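Local coordinates for 11S globulin seed storage protein (PDB 3QAC) that probably serves as a nutrient reservoir in amaranth seeds, a storage globulin assembled from copies of a two-cupin subunit, at residues 430-433 against 439-442; 406-411 against 446-451. One frame throughout, in Å; residues are numbered along the deposited sequence.

Contact 1 (430-433 against 439-442); sequences YQIS and GLKF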
loop_
_atom_site.group_PDB
_atom_site.type_symbol
_atom_site.label_atom_id
_atom_site.label_comp_id
_atom_site.label_asym_id
_atom_site.label_seq_id
_atom_site.Cartn_x
_atom_site.Cartn_y
_atom_site.Cartn_z
ATOM N N TYR A 430 -29.700 19.948 14.189
ATOM C CA TYR A 430 -29.989 21.092 13.347
ATOM C C TYR A 430 -30.808 22.137 14.089
ATOM O O TYR A 430 -31.070 23.212 13.560
ATOM C CB TYR A 430 -30.658 20.646 12.046
ATOM C CG TYR A 430 -29.726 19.820 11.191
ATOM C CD1 TYR A 430 -30.053 18.516 10.825
ATOM C CD2 TYR A 430 -28.485 20.327 10.789
ATOM C CE1 TYR A 430 -29.198 17.748 10.050
ATOM C CE2 TYR A 430 -27.615 19.569 10.017
ATOM C CZ TYR A 430 -27.976 18.271 9.647
ATOM O OH TYR A 430 -27.124 17.488 8.880
ATOM N N GLN A 431 -31.187 21.821 15.325
ATOM C CA GLN A 431 -31.977 22.740 16.144
ATOM C C GLN A 431 -33.256 23.116 15.404
ATOM O O GLN A 431 -33.497 24.281 15.092
ATOM C CB GLN A 431 -31.152 23.984 16.501
ATOM C CG GLN A 431 -29.851 23.632 17.222
ATOM C CD GLN A 431 -29.166 24.812 17.891
ATOM O OE1 GLN A 431 -28.700 25.736 17.224
ATOM N NE2 GLN A 431 -29.074 24.769 19.218
ATOM N N ILE A 432 -34.061 22.105 15.101
ATOM C CA ILE A 432 -35.307 22.305 14.375
ATOM C C ILE A 432 -36.367 21.362 14.946
ATOM O O ILE A 432 -36.060 20.509 15.784
ATOM C CB ILE A 432 -35.120 22.090 12.854
ATOM C CG1 ILE A 432 -34.556 20.697 12.569
ATOM C CG2 ILE A 432 -34.190 23.149 12.263
ATOM C CD1 ILE A 432 -34.263 20.459 11.103
ATOM N N SER A 433 -37.617 21.525 14.523
ATOM C CA SER A 433 -38.697 20.734 15.098
ATOM C C SER A 433 -38.611 19.290 14.642
ATOM O O SER A 433 -37.911 18.966 13.686
ATOM C CB SER A 433 -40.072 21.307 14.735
ATOM O OG SER A 433 -40.381 21.068 13.375
ATOM N N GLY A 439 -39.511 16.517 7.386
ATOM C CA GLY A 439 -39.445 16.974 6.012
ATOM C C GLY A 439 -38.027 17.020 5.474
ATOM O O GLY A 439 -37.780 16.725 4.295
ATOM N N LEU A 440 -37.091 17.409 6.335
ATOM C CA LEU A 440 -35.688 17.357 5.966
ATOM C C LEU A 440 -35.345 15.922 5.566
ATOM O O LEU A 440 -34.646 15.696 4.579
ATOM C CB LEU A 440 -34.807 17.814 7.126
ATOM C CG LEU A 440 -33.303 17.833 6.847
ATOM C CD1 LEU A 440 -33.023 18.624 5.583
ATOM C CD2 LEU A 440 -32.542 18.410 8.037
ATOM N N LYS A 441 -35.862 14.956 6.320
ATOM C CA LYS A 441 -35.578 13.556 6.046
ATOM C C LYS A 441 -36.305 13.014 4.824
ATOM O O LYS A 441 -35.708 12.291 4.027
ATOM C CB LYS A 441 -35.890 12.671 7.254
ATOM C CG LYS A 441 -34.944 12.864 8.422
ATOM C CD LYS A 441 -35.118 11.778 9.480
ATOM C CE LYS A 441 -34.826 10.395 8.927
ATOM N NZ LYS A 441 -34.851 9.362 10.003
ATOM N N PHE A 442 -37.583 13.343 4.662
ATOM C CA PHE A 442 -38.398 12.588 3.709
ATOM C C PHE A 442 -38.950 13.357 2.515
ATOM O O PHE A 442 -39.472 12.759 1.586
ATOM C CB PHE A 442 -39.517 11.857 4.443
ATOM C CG PHE A 442 -39.024 10.926 5.506
ATOM C CD1 PHE A 442 -38.502 9.683 5.172
ATOM C CD2 PHE A 442 -39.079 11.288 6.842
ATOM C CE1 PHE A 442 -38.047 8.811 6.151
ATOM C CE2 PHE A 442 -38.626 10.422 7.829
ATOM C CZ PHE A 442 -38.109 9.179 7.483
#

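Contact 2 (406-411 against 446-451); sequences AMFQSL and ETTLFR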
loop_
_atom_site.group_PDB
_atom_site.type_symbol
_atom_site.label_atom_id
_atom_site.label_comp_id
_atom_site.label_asym_id
_atom_site.label_seq_id
_atom_site.Cartn_x
_atom_site.Cartn_y
_atom_site.Cartn_z
ATOM N N ALA A 406 -15.091 2.197 -5.107
ATOM C CA ALA A 406 -15.349 3.476 -4.475
ATOM C C ALA A 406 -16.840 3.530 -4.169
ATOM O O ALA A 406 -17.670 3.107 -4.965
ATOM C CB ALA A 406 -14.939 4.630 -5.395
ATOM N N MET A 407 -17.167 4.042 -2.999
ATOM C CA MET A 407 -18.530 4.106 -2.547
ATOM C C MET A 407 -18.770 5.560 -2.253
ATOM O O MET A 407 -17.884 6.224 -1.731
ATOM C CB MET A 407 -18.642 3.356 -1.232
ATOM C CG MET A 407 -20.000 2.811 -0.945
ATOM S SD MET A 407 -19.937 1.026 -1.170
ATOM C CE MET A 407 -20.870 0.832 -2.699
ATOM N N PHE A 408 -19.955 6.063 -2.553
ATOM C CA PHE A 408 -20.256 7.413 -2.144
ATOM C C PHE A 408 -21.463 7.411 -1.246
ATOM O O PHE A 408 -22.130 6.398 -1.115
ATOM C CB PHE A 408 -20.461 8.331 -3.345
ATOM C CG PHE A 408 -21.712 8.054 -4.116
ATOM C CD1 PHE A 408 -22.931 8.535 -3.682
ATOM C CD2 PHE A 408 -21.666 7.339 -5.291
ATOM C CE1 PHE A 408 -24.086 8.297 -4.411
ATOM C CE2 PHE A 408 -22.825 7.088 -6.021
ATOM C CZ PHE A 408 -24.027 7.574 -5.585
ATOM N N GLN A 409 -21.731 8.542 -0.608
ATOM C CA GLN A 409 -22.911 8.670 0.209
ATOM C C GLN A 409 -23.619 9.949 -0.141
ATOM O O GLN A 409 -23.044 11.038 -0.037
ATOM C CB GLN A 409 -22.567 8.675 1.700
ATOM C CG GLN A 409 -23.693 9.256 2.551
ATOM C CD GLN A 409 -23.710 8.726 3.981
ATOM O OE1 GLN A 409 -24.246 7.655 4.244
ATOM N NE2 GLN A 409 -23.140 9.488 4.908
ATOM N N SER A 410 -24.867 9.821 -0.561
ATOM C CA SER A 410 -25.719 10.979 -0.736
ATOM C C SER A 410 -26.008 11.585 0.624
ATOM O O SER A 410 -26.050 10.893 1.632
ATOM C CB SER A 410 -27.021 10.585 -1.424
ATOM O OG SER A 410 -26.740 9.931 -2.650
ATOM N N LEU A 411 -26.205 12.885 0.655
ATOM C CA LEU A 411 -26.541 13.539 1.899
ATOM C C LEU A 411 -28.050 13.694 1.973
ATOM O O LEU A 411 -28.629 13.644 3.050
ATOM C CB LEU A 411 -25.845 14.885 1.965
ATOM C CG LEU A 411 -24.343 14.714 1.729
ATOM C CD1 LEU A 411 -23.666 16.056 1.433
ATOM C CD2 LEU A 411 -23.704 14.023 2.927
ATOM N N GLU A 446 -36.608 10.595 -3.938
ATOM C CA GLU A 446 -35.736 10.008 -4.946
ATOM C C GLU A 446 -34.432 9.516 -4.334
ATOM O O GLU A 446 -34.055 9.922 -3.241
ATOM C CB GLU A 446 -35.446 10.997 -6.074
ATOM C CG GLU A 446 -36.654 11.317 -6.936
ATOM C CD GLU A 446 -37.226 12.689 -6.631
ATOM O OE1 GLU A 446 -37.521 12.969 -5.449
ATOM O OE2 GLU A 446 -37.373 13.488 -7.581
ATOM N N THR A 447 -33.763 8.631 -5.058
ATOM C CA THR A 447 -32.469 8.094 -4.674
ATOM C C THR A 447 -31.373 8.737 -5.517
ATOM O O THR A 447 -31.275 8.467 -6.713
ATOM C CB THR A 447 -32.412 6.564 -4.907
ATOM O OG1 THR A 447 -33.173 5.897 -3.898
ATOM C CG2 THR A 447 -30.986 6.076 -4.840
ATOM N N THR A 448 -30.565 9.597 -4.894
ATOM C CA THR A 448 -29.298 10.057 -5.482
ATOM C C THR A 448 -29.451 11.028 -6.643
ATOM O O THR A 448 -28.778 12.056 -6.681
ATOM C CB THR A 448 -28.440 8.866 -5.970
ATOM O OG1 THR A 448 -28.058 8.060 -4.853
ATOM C CG2 THR A 448 -27.187 9.360 -6.690
ATOM N N LEU A 449 -30.298 10.670 -7.608
ATOM C CA LEU A 449 -30.600 11.522 -8.754
ATOM C C LEU A 449 -32.012 12.075 -8.635
ATOM O O LEU A 449 -32.959 11.322 -8.402
ATOM C CB LEU A 449 -30.468 10.732 -10.043
ATOM C CG LEU A 449 -29.062 10.206 -10.301
ATOM C CD1 LEU A 449 -29.015 9.461 -11.612
ATOM C CD2 LEU A 449 -28.079 11.359 -10.307
ATOM N N PHE A 450 -32.140 13.391 -8.782
ATOM C CA PHE A 450 -33.407 14.089 -8.599
ATOM C C PHE A 450 -33.770 14.870 -9.838
ATOM O O PHE A 450 -32.901 15.383 -10.536
ATOM C CB PHE A 450 -33.304 15.117 -7.476
ATOM C CG PHE A 450 -32.823 14.563 -6.180
ATOM C CD1 PHE A 450 -32.297 15.407 -5.219
ATOM C CD2 PHE A 450 -32.899 13.203 -5.916
ATOM C CE1 PHE A 450 -31.860 14.906 -4.012
ATOM C CE2 PHE A 450 -32.453 12.686 -4.720
ATOM C CZ PHE A 450 -31.933 13.532 -3.761
ATOM N N ARG A 451 -35.064 14.991 -10.094
ATOM C CA ARG A 451 -35.522 15.923 -11.095
ATOM C C ARG A 451 -35.647 17.282 -10.427
ATOM O O ARG A 451 -36.271 17.409 -9.371
ATOM C CB ARG A 451 -36.852 15.484 -11.688
ATOM C CG ARG A 451 -37.207 16.275 -12.925
ATOM C CD ARG A 451 -35.938 16.801 -13.592
ATOM N NE ARG A 451 -36.236 17.879 -14.523
ATOM C CZ ARG A 451 -36.630 17.688 -15.779
ATOM N NH1 ARG A 451 -36.770 16.454 -16.254
ATOM N NH2 ARG A 451 -36.886 18.732 -16.559
HETATM O O HOH W 1 -26.199 11.790 -4.362
#

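Contact 1 (430-433 against 439-442)
Leu440 pushes its CD2 methyl into the angle between the Tyr430 ring and the end of Ile432, where two consecutive helices, 423-430 and 434-442, are joined by a short loop in the helical part that follows the C-terminal cupin barrel. The methyl approaches the ring obliquely, with Leu440 CD2 3.7 Å from Tyr430 CD1 and 4.0 Å from CE1 of the same ring. It reaches that far because CG of Leu440 stands anti to the backbone N (chi1 -179°), extending the branch away from its own helix, and the Tyr430 and Leu440 side chains cross at about a right angle. Gln431, just past helix 423-430, leaves helical geometry with a positive phi, and Ser433 begins the second helix as its N-cap, OG bonding to the backbone N of Glu435; Ile432 between them turns inward. Ile418 of helix 417-420 touches both Tyr430 and Leu440. A second subunit closes over the contact: its Phe212 packs on Tyr430 and its Phe224 on Leu440, while its Leu183 O accepts a hydrogen bond from Tyr430 OH. On the Ile432 side the approach is looser, CD1 of Ile432 stopping 4.1 Å from CD2 of Leu440.

Contact 2 (406-411 against 446-451)
Ser410 and Thr448 meet through their hydroxyls, and this hydrogen bond is the polar centre of the contact: Ser410 OG lies 3.2 Å from Thr448 OG1, and either may be the donor. A water adds a second, weaker path. It sits 2.6 Å from Ser410 OG and donates a long, weak hydrogen bond to the carbonyl O of Thr448, so that the serine oxygen touches both the side chain and, through the water, the backbone of the same threonine.

The apolar share belongs to Phe408, whose ring end comes up to Thr448 from the opposite direction. Its CZ is 3.8 Å from Thr448 CG2, the methyl approaching the ring obliquely, while Ser410 OG lies at the ring edge, in its plane. Thr448 can offer both groups because CG2 stands anti to its backbone N and OG1 anti to its carbonyl carbon (chi1 -64°), the methyl facing the phenyl and the oxygen facing the serine. With an alanine at Phe408 the Thr448 methyl would probably lose its ring partner, leaving a gap beside the paired hydroxyls and His339 without its edge-to-face mate.

Within 446-451 the chain makes a classic gamma turn centred on Thr448, which has positive phi, closed by the bond from Leu449 N to Thr447 O. Strands 408-410 and 449-450 each pair antiparallel with strand 335-341 in a cupin sheet, and Ser410 and Leu411 also make backbone hydrogen bonds to Ala417 and Ile418 of helix 417-420.

In the fold
Both contacts are buried, yet their surroundings differ. Contact 2 is centred about 21 Å from the centre of the chain, joining segments whose strands both pair with strand 335-341 of the C-terminal cupin barrel; contact 1 is centred about 38 Å from the centre of the chain, in the helical extension, where helices 417-420 and 423-430 and the second subunit all pack against it. Their centres are about 19 Å apart, and along the chain contact 1 is nested inside the loop that contact 2 closes, helix 434-442 leading on to strand 449-450. Contact 1 is purely apolar across its segments, whereas contact 2 couples hydroxyls and a water with an aromatic-methyl touch. Both touch the second subunit.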